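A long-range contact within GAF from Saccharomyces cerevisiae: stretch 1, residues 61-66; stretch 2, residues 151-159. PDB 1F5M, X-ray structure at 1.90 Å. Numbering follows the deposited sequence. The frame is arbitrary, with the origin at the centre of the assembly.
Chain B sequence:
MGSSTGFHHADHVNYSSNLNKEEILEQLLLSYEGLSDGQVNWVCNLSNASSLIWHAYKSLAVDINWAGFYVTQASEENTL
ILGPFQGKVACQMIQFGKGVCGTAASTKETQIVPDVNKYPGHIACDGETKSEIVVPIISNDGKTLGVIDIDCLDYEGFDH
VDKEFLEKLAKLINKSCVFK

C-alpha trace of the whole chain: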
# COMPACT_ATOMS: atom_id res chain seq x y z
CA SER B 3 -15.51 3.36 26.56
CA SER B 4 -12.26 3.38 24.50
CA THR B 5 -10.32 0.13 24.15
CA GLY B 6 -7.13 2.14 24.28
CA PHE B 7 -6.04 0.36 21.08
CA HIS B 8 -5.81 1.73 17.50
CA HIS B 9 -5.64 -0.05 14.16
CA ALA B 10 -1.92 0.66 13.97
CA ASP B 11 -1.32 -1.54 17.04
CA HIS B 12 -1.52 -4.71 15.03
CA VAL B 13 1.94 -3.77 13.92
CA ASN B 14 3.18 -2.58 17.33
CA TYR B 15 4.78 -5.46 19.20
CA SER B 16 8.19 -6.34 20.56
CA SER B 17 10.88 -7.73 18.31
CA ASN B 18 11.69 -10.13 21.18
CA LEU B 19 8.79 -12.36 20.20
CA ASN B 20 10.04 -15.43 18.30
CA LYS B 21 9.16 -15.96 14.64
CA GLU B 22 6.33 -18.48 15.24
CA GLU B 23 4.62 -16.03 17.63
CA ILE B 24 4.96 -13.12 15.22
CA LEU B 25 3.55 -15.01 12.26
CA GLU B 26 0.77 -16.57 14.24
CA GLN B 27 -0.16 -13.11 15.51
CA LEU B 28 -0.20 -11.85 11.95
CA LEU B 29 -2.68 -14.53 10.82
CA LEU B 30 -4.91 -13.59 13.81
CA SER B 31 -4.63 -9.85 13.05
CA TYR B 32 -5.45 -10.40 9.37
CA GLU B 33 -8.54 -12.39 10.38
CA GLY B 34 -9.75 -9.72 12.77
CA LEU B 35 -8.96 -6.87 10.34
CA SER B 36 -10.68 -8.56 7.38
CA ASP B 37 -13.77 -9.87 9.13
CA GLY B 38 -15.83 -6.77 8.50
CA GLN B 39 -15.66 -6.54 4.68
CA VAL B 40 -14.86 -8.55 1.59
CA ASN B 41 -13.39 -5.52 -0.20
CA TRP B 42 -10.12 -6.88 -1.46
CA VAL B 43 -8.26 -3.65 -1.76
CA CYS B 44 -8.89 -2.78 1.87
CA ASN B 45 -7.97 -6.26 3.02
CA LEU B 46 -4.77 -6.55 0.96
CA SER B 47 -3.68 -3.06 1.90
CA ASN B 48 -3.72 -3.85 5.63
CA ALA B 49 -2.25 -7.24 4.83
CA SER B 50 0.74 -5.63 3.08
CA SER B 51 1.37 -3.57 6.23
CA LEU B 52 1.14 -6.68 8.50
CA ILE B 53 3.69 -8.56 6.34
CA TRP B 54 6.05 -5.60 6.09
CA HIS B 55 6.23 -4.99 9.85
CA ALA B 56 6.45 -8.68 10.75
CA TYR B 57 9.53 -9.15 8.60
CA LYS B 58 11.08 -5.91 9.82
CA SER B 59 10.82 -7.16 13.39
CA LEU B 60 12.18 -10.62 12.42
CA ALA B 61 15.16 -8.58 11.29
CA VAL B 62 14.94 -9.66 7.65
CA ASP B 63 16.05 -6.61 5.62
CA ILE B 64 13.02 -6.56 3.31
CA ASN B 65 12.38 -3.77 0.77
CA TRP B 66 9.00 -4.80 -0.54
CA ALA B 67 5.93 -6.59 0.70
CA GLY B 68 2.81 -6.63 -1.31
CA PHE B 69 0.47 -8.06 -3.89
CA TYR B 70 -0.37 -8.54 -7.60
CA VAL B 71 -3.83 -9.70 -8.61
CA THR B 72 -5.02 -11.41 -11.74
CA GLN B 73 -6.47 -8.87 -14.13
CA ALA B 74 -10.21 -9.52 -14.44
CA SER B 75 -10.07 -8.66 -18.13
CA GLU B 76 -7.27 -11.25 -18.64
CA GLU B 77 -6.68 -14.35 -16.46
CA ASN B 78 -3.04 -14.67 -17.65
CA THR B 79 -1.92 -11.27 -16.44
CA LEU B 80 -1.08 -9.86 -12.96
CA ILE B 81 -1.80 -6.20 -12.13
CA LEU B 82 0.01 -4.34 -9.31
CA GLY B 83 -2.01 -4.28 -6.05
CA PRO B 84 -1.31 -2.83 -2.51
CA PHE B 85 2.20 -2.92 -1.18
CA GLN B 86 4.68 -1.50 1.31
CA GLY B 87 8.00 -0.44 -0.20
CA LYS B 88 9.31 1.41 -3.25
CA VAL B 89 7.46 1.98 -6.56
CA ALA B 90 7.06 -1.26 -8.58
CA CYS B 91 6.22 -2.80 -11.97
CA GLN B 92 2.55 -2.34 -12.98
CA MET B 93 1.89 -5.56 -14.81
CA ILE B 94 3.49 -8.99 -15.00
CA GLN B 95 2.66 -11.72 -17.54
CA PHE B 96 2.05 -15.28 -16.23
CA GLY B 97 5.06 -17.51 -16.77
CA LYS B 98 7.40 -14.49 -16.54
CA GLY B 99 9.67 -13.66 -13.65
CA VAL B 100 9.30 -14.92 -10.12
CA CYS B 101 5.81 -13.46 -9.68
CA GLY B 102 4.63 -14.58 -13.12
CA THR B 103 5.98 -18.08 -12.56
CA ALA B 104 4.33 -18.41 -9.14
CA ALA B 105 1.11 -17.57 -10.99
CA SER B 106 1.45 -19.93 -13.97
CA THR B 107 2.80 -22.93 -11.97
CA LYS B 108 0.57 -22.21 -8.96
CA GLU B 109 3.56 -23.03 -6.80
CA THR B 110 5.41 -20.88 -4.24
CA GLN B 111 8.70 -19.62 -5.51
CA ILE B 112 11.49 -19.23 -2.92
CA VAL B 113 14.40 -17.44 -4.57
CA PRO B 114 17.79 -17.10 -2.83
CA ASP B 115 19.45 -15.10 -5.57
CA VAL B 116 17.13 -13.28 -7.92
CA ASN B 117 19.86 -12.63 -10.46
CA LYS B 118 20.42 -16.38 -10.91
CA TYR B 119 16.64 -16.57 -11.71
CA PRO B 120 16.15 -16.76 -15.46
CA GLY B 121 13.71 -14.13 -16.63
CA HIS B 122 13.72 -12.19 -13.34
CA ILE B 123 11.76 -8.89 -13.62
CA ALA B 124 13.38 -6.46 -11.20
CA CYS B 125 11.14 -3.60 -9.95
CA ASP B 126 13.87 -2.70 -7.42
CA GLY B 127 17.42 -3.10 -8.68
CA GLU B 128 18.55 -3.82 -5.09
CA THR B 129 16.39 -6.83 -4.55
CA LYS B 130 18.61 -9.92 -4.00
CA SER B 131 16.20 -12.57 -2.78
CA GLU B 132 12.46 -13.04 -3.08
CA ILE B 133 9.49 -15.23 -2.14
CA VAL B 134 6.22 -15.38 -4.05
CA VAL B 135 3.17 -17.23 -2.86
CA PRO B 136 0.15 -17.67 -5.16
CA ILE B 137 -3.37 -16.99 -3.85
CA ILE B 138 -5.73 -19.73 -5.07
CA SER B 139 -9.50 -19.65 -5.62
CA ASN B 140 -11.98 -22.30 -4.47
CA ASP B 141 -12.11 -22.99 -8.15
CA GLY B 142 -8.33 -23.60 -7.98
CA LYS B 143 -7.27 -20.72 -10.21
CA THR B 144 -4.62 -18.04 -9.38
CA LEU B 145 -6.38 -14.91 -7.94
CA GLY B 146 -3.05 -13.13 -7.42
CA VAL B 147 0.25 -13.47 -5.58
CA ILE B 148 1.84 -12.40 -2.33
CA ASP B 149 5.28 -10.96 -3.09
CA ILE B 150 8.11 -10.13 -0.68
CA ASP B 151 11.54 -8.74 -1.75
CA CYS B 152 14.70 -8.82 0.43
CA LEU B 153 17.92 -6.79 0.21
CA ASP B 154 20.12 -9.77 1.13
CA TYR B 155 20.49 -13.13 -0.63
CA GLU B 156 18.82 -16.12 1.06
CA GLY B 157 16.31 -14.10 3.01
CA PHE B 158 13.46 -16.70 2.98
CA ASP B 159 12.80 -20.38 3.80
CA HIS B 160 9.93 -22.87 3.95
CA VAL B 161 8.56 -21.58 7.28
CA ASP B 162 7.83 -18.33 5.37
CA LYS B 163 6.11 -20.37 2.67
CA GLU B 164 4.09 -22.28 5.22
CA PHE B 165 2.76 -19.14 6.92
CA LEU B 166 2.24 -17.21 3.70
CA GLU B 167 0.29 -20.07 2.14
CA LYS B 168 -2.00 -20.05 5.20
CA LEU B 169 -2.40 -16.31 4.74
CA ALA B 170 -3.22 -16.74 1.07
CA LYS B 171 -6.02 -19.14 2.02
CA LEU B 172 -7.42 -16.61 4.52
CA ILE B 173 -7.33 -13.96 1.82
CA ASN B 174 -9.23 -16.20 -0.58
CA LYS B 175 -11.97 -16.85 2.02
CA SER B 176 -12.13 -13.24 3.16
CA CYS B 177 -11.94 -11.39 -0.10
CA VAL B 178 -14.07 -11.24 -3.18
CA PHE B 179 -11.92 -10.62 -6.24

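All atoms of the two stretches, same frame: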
# COMPACT_ATOMS: atom_id res chain seq x y z
N ALA B 61 13.86 -9.04 11.71
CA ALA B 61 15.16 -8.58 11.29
C ALA B 61 15.62 -9.11 9.92
O ALA B 61 16.80 -9.41 9.72
CB ALA B 61 16.22 -8.90 12.40
N VAL B 62 14.67 -9.27 9.01
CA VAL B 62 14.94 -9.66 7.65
C VAL B 62 14.92 -8.27 6.98
O VAL B 62 13.96 -7.48 7.16
CB VAL B 62 13.80 -10.55 7.09
CG1 VAL B 62 14.03 -10.81 5.61
CG2 VAL B 62 13.80 -11.92 7.83
N ASP B 63 15.97 -7.94 6.24
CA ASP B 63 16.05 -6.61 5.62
C ASP B 63 15.21 -6.53 4.35
O ASP B 63 15.74 -6.42 3.24
CB ASP B 63 17.53 -6.30 5.34
CG ASP B 63 17.81 -4.84 5.12
OD1 ASP B 63 16.94 -3.94 5.30
OD2 ASP B 63 18.96 -4.57 4.79
N ILE B 64 13.89 -6.61 4.49
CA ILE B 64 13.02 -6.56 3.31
C ILE B 64 12.88 -5.13 2.77
O ILE B 64 13.09 -4.16 3.50
CB ILE B 64 11.61 -7.13 3.61
CG1 ILE B 64 10.92 -6.27 4.69
CG2 ILE B 64 11.73 -8.59 4.08
CD1 ILE B 64 9.45 -6.38 4.66
N ASN B 65 12.58 -5.03 1.47
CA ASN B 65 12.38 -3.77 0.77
C ASN B 65 11.04 -3.75 0.05
O ASN B 65 10.67 -2.74 -0.54
CB ASN B 65 13.51 -3.44 -0.23
CG ASN B 65 13.87 -4.58 -1.17
OD1 ASN B 65 14.17 -5.69 -0.74
ND2 ASN B 65 13.89 -4.30 -2.46
N TRP B 66 10.30 -4.84 0.11
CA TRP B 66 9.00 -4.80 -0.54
C TRP B 66 8.14 -5.89 -0.02
O TRP B 66 8.62 -7.03 0.19
CB TRP B 66 9.15 -4.97 -2.03
CG TRP B 66 8.11 -4.31 -2.84
CD1 TRP B 66 8.13 -3.02 -3.28
CD2 TRP B 66 6.92 -4.91 -3.38
NE1 TRP B 66 7.05 -2.77 -4.07
CE2 TRP B 66 6.28 -3.90 -4.16
CE3 TRP B 66 6.34 -6.17 -3.30
CZ2 TRP B 66 5.09 -4.12 -4.85
CZ3 TRP B 66 5.14 -6.40 -4.00
CH2 TRP B 66 4.54 -5.37 -4.77
N ASP B 151 10.15 -8.87 -1.23
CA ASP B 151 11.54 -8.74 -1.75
C ASP B 151 12.46 -8.51 -0.54
O ASP B 151 12.06 -7.86 0.43
CB ASP B 151 11.75 -7.52 -2.66
CG ASP B 151 11.11 -7.64 -4.01
OD1 ASP B 151 10.32 -8.57 -4.22
OD2 ASP B 151 11.37 -6.77 -4.88
N CYS B 152 13.70 -9.01 -0.63
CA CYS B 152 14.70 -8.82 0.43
C CYS B 152 15.99 -8.25 -0.13
O CYS B 152 16.43 -8.64 -1.22
CB CYS B 152 14.98 -10.18 1.14
SG CYS B 152 16.26 -10.15 2.43
N LEU B 153 16.66 -7.40 0.64
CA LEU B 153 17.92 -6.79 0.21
C LEU B 153 19.12 -7.71 0.29
O LEU B 153 20.16 -7.39 -0.28
CB LEU B 153 18.22 -5.54 1.02
CG LEU B 153 17.21 -4.41 0.76
CD1 LEU B 153 17.51 -3.24 1.67
CD2 LEU B 153 17.28 -3.97 -0.67
N ASP B 154 19.01 -8.81 1.04
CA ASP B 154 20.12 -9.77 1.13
C ASP B 154 19.74 -11.05 0.40
O ASP B 154 18.56 -11.33 0.21
CB ASP B 154 20.42 -10.16 2.60
CG ASP B 154 20.75 -8.96 3.51
OD1 ASP B 154 21.59 -8.11 3.13
OD2 ASP B 154 20.20 -8.89 4.64
N TYR B 155 20.75 -11.84 -0.01
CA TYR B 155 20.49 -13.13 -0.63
C TYR B 155 19.96 -14.04 0.48
O TYR B 155 20.13 -13.76 1.66
CB TYR B 155 21.80 -13.79 -1.14
CG TYR B 155 22.51 -13.05 -2.25
CD1 TYR B 155 23.69 -12.36 -2.02
CD2 TYR B 155 21.96 -12.98 -3.52
CE1 TYR B 155 24.32 -11.61 -3.01
CE2 TYR B 155 22.58 -12.24 -4.53
CZ TYR B 155 23.76 -11.55 -4.25
OH TYR B 155 24.31 -10.73 -5.19
N GLU B 156 19.30 -15.13 0.09
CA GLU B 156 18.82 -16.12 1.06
C GLU B 156 17.99 -15.54 2.20
O GLU B 156 18.15 -15.92 3.37
CB GLU B 156 20.03 -16.88 1.64
CG GLU B 156 20.86 -17.67 0.61
CD GLU B 156 22.36 -17.81 1.00
OE1 GLU B 156 23.19 -18.12 0.12
OE2 GLU B 156 22.71 -17.61 2.20
N GLY B 157 17.09 -14.64 1.90
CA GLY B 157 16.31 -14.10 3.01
C GLY B 157 15.11 -14.92 3.47
O GLY B 157 14.62 -14.67 4.55
N PHE B 158 14.66 -15.89 2.67
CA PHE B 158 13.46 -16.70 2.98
C PHE B 158 13.62 -18.23 3.00
O PHE B 158 14.52 -18.78 2.35
CB PHE B 158 12.36 -16.35 1.98
CG PHE B 158 12.13 -14.89 1.85
CD1 PHE B 158 12.66 -14.18 0.78
CD2 PHE B 158 11.40 -14.21 2.83
CE1 PHE B 158 12.48 -12.78 0.67
CE2 PHE B 158 11.21 -12.82 2.75
CZ PHE B 158 11.76 -12.10 1.66
N ASP B 159 12.72 -18.92 3.71
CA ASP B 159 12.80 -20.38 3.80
C ASP B 159 11.39 -20.96 3.83
O ASP B 159 10.39 -20.22 3.73
CB ASP B 159 13.59 -20.77 5.05
CG ASP B 159 12.94 -20.29 6.33
OD1 ASP B 159 13.66 -19.92 7.28
OD2 ASP B 159 11.71 -20.31 6.39
O HOH W 1 18.00 -9.89 5.68
O HOH W 2 21.24 -5.65 4.27

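Residues 61-66 and 151-159, at least 85 positions apart wherever they touch, bury 503 Å² between them; Ile64 and Trp66 pair antiparallel with the strand at Asp151 and Cys152. Three backbone hydrogen bonds set the register: Leu153 N to Asp63 O (2.9 Å), Asn65 N to Asp151 O (3.1 Å) and Asp151 N to Trp66 O (2.8 Å). Ile64 and Cys152 form a non-hydrogen-bonded pair with their CA atoms 4.0 Å apart, whereas Trp66 and Asp151 form a hydrogen-bonded pair. The register slips by one residue between these pairs, making a beta bulge at Asn65, where the chain also turns a corner.

The CA-to-CB bond of Asn65 points sideways, but with chi1 in the p rotamer the end of its side chain comes nearer the second stretch. Its OD1 lies 3.2 Å from Cys152 C, and its CG packs 3.5 Å from Leu153 CD2; OD1 makes no hydrogen bond to the nearby backbone of the second stretch, so the fit here is mainly one of shape. On the face shared by Trp66 and Asp151, the two CB atoms meet at 3.7 Å, but the indole then leads away from the second stretch.

Beside Cys152, Val62 points toward the second stretch and supplies an apolar bump. Its CG1 enters a hollow lined by Cys152 SG (3.9 Å), Gly157 O (4.0 Å) and Phe158 CE2 (4.5 Å). Gly157 helps keep this corner compact: a CB there would come within 2.6 Å of Cys152 SG. The Phe158 ring extends the apolar patch, with its CZ 4.3 Å from Ile64 CG2. The same Cys152 SG accepts a hydrogen bond from Asp154 N (3.4 Å).

At the more exposed end, the like-charged Asp63 OD2 and Asp154 OD2 approach to 4.5 Å. Two waters bridge these residues: one accepts from Asp63 N and donates to Asp154 OD2, while the other donates to both Asp63 OD2 and Asp154 OD1, easing the carboxylate repulsion.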